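Long-range contact in putative phage capsid protein (Corynebacterium diphtheriae NCTC 13129, PDB 2R9I), which is of uncharacterised function but is probably a phage-type capsid protein, represented here by its helical N-terminal domain: residues A11-L16 with S48-T53. Numbering follows the deposited sequence.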
loop_
_atom_site.group_PDB
_atom_site.type_symbol
_atom_site.label_atom_id
_atom_site.label_comp_id
_atom_site.label_asym_id
_atom_site.label_seq_id
_atom_site.Cartn_x
_atom_site.Cartn_y
_atom_site.Cartn_z
ATOM N N ALA A 11 4.150 -8.182 2.474
ATOM C CA ALA A 11 5.334 -7.587 3.089
ATOM C C ALA A 11 5.580 -6.180 2.520
ATOM O O ALA A 11 5.892 -5.226 3.265
ATOM C CB ALA A 11 6.563 -8.467 2.901
ATOM N N HIS A 12 5.425 -6.073 1.200
ATOM C CA HIS A 12 5.626 -4.827 0.472
ATOM C C HIS A 12 4.665 -3.759 0.964
ATOM O O HIS A 12 5.082 -2.624 1.251
ATOM C CB HIS A 12 5.437 -5.058 -1.024
ATOM C CG HIS A 12 5.664 -3.839 -1.853
ATOM N ND1 HIS A 12 6.908 -3.262 -2.007
ATOM C CD2 HIS A 12 4.805 -3.075 -2.566
ATOM C CE1 HIS A 12 6.809 -2.207 -2.798
ATOM N NE2 HIS A 12 5.542 -2.069 -3.149
ATOM N N ARG A 13 3.389 -4.121 1.068
ATOM C CA ARG A 13 2.374 -3.202 1.600
ATOM C C ARG A 13 2.752 -2.701 2.991
ATOM O O ARG A 13 2.694 -1.516 3.275
ATOM C CB ARG A 13 1.006 -3.886 1.674
ATOM C CG ARG A 13 -0.157 -2.916 1.720
ATOM C CD ARG A 13 -0.626 -2.654 3.141
ATOM N NE ARG A 13 -1.849 -1.870 3.094
ATOM C CZ ARG A 13 -2.363 -1.188 4.112
ATOM N NH1 ARG A 13 -3.481 -0.502 3.907
ATOM N NH2 ARG A 13 -1.781 -1.178 5.324
ATOM N N GLU A 14 3.141 -3.619 3.856
ATOM C CA GLU A 14 3.471 -3.258 5.197
ATOM C C GLU A 14 4.724 -2.369 5.254
ATOM O O GLU A 14 4.769 -1.436 6.062
ATOM C CB GLU A 14 3.632 -4.517 6.004
ATOM C CG GLU A 14 4.154 -4.286 7.385
ATOM C CD GLU A 14 4.222 -5.599 8.140
ATOM O OE1 GLU A 14 3.909 -6.664 7.522
ATOM O OE2 GLU A 14 4.581 -5.571 9.349
ATOM N N ASN A 15 5.717 -2.630 4.396
ATOM C CA ASN A 15 6.892 -1.718 4.245
ATOM C C ASN A 15 6.539 -0.300 3.800
ATOM O O ASN A 15 7.075 0.677 4.301
ATOM C CB ASN A 15 7.943 -2.306 3.300
ATOM C CG ASN A 15 8.598 -3.550 3.865
ATOM O OD1 ASN A 15 8.805 -3.647 5.063
ATOM N ND2 ASN A 15 8.931 -4.498 3.014
ATOM N N LEU A 16 5.580 -0.196 2.922
ATOM C CA LEU A 16 5.127 1.073 2.484
ATOM C C LEU A 16 4.423 1.795 3.590
ATOM O O LEU A 16 4.518 2.976 3.700
ATOM C CB LEU A 16 4.191 0.884 1.315
ATOM C CG LEU A 16 4.748 1.076 -0.081
ATOM C CD1 LEU A 16 6.215 0.959 -0.099
ATOM C CD2 LEU A 16 4.147 0.101 -0.988
ATOM N N SER A 48 -0.274 6.871 -1.907
ATOM C CA SER A 48 -0.831 6.509 -3.203
ATOM C C SER A 48 -0.376 5.109 -3.644
ATOM O O SER A 48 -1.119 4.365 -4.285
ATOM C CB SER A 48 -0.411 7.541 -4.233
ATOM O OG SER A 48 -1.162 7.356 -5.395
ATOM N N GLU A 49 0.847 4.752 -3.280
ATOM C CA GLU A 49 1.377 3.430 -3.617
ATOM C C GLU A 49 0.818 2.316 -2.733
ATOM O O GLU A 49 0.603 1.201 -3.234
ATOM C CB GLU A 49 2.915 3.410 -3.571
ATOM C CG GLU A 49 3.586 4.147 -4.700
ATOM C CD GLU A 49 3.150 3.710 -6.102
ATOM O OE1 GLU A 49 2.571 2.591 -6.277
ATOM O OE2 GLU A 49 3.394 4.507 -7.049
ATOM N N ILE A 50 0.615 2.609 -1.442
ATOM C CA ILE A 50 -0.094 1.717 -0.533
ATOM C C ILE A 50 -1.471 1.370 -1.102
ATOM O O ILE A 50 -1.801 0.188 -1.213
ATOM C CB ILE A 50 -0.265 2.302 0.891
ATOM C CG1 ILE A 50 1.080 2.429 1.602
ATOM C CG2 ILE A 50 -1.175 1.423 1.725
ATOM C CD1 ILE A 50 1.136 3.545 2.639
ATOM N N GLU A 51 -2.252 2.379 -1.497
ATOM C CA GLU A 51 -3.605 2.136 -2.016
ATOM C C GLU A 51 -3.578 1.219 -3.211
ATOM O O GLU A 51 -4.370 0.271 -3.333
ATOM C CB GLU A 51 -4.279 3.433 -2.412
ATOM C CG GLU A 51 -4.783 4.225 -1.244
ATOM C CD GLU A 51 -5.336 5.575 -1.664
ATOM O OE1 GLU A 51 -5.230 5.928 -2.864
ATOM O OE2 GLU A 51 -5.883 6.294 -0.795
ATOM N N SER A 52 -2.638 1.506 -4.090
ATOM C CA SER A 52 -2.465 0.752 -5.304
ATOM C C SER A 52 -1.976 -0.713 -5.065
ATOM O O SER A 52 -2.306 -1.637 -5.819
ATOM C CB SER A 52 -1.539 1.572 -6.179
ATOM O OG SER A 52 -0.865 0.737 -7.068
ATOM N N THR A 53 -1.211 -0.930 -3.996
ATOM C CA THR A 53 -0.774 -2.274 -3.603
ATOM C C THR A 53 -1.927 -3.008 -2.966
ATOM O O THR A 53 -2.068 -4.228 -3.126
ATOM C CB THR A 53 0.410 -2.192 -2.619
ATOM O OG1 THR A 53 1.525 -1.634 -3.314
ATOM C CG2 THR A 53 0.804 -3.567 -2.043
#
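Ile50 and Leu16 pack against each other at the middle of a two-helix antiparallel hairpin in the DIP0205-like N-terminal domain, in which the longer helix 33-71 runs back along helix 6-26. The axes of segments 11-16 and 48-53 approach to 9.4 Å, and 159° between their N-to-C directions marks the pair as antiparallel with a modest tilt. Ile50, with the largest area buried here, works with both branches. Ile50 CG1 lies 3.5 Å from Leu16 CB, CD1 continues toward the backbone carbonyl of Leu16, and CG2, anti to the backbone N, reaches Arg13. There Ile50 CG2 sits 3.4 Å above the Arg13 guanidinium plane, displaced toward its rim and nearest to NE, while the two side chains cross at about a right angle. The guanidinium is thus covered on that face by a methyl; Arg13 NE also forms a salt bridge to Asp54, one residue beyond 48-53, so charge pairing and apolar contact join the same helices. Ile50 further touches Met17 and Ala20, extending the apolar seam along helix 6-26. Toward the other end of the contact, Thr53 divides its two branches. Thr53 CG2 packs 3.7 Å from Arg13 CB and also meets CG, whereas OG1 faces Leu16 CD2 and the edge of the His12 ring, close to the ring plane at CD2. That hydroxyl is held by its own helix: with chi1 at -66° Thr53 OG1 lies beside the backbone N and donates to Glu49 O at 3.0 Å. Glu49 O accepts from Thr53 N as well, the two donors arriving from opposite faces of the carbonyl plane, with OG1 tilted 33° out of it.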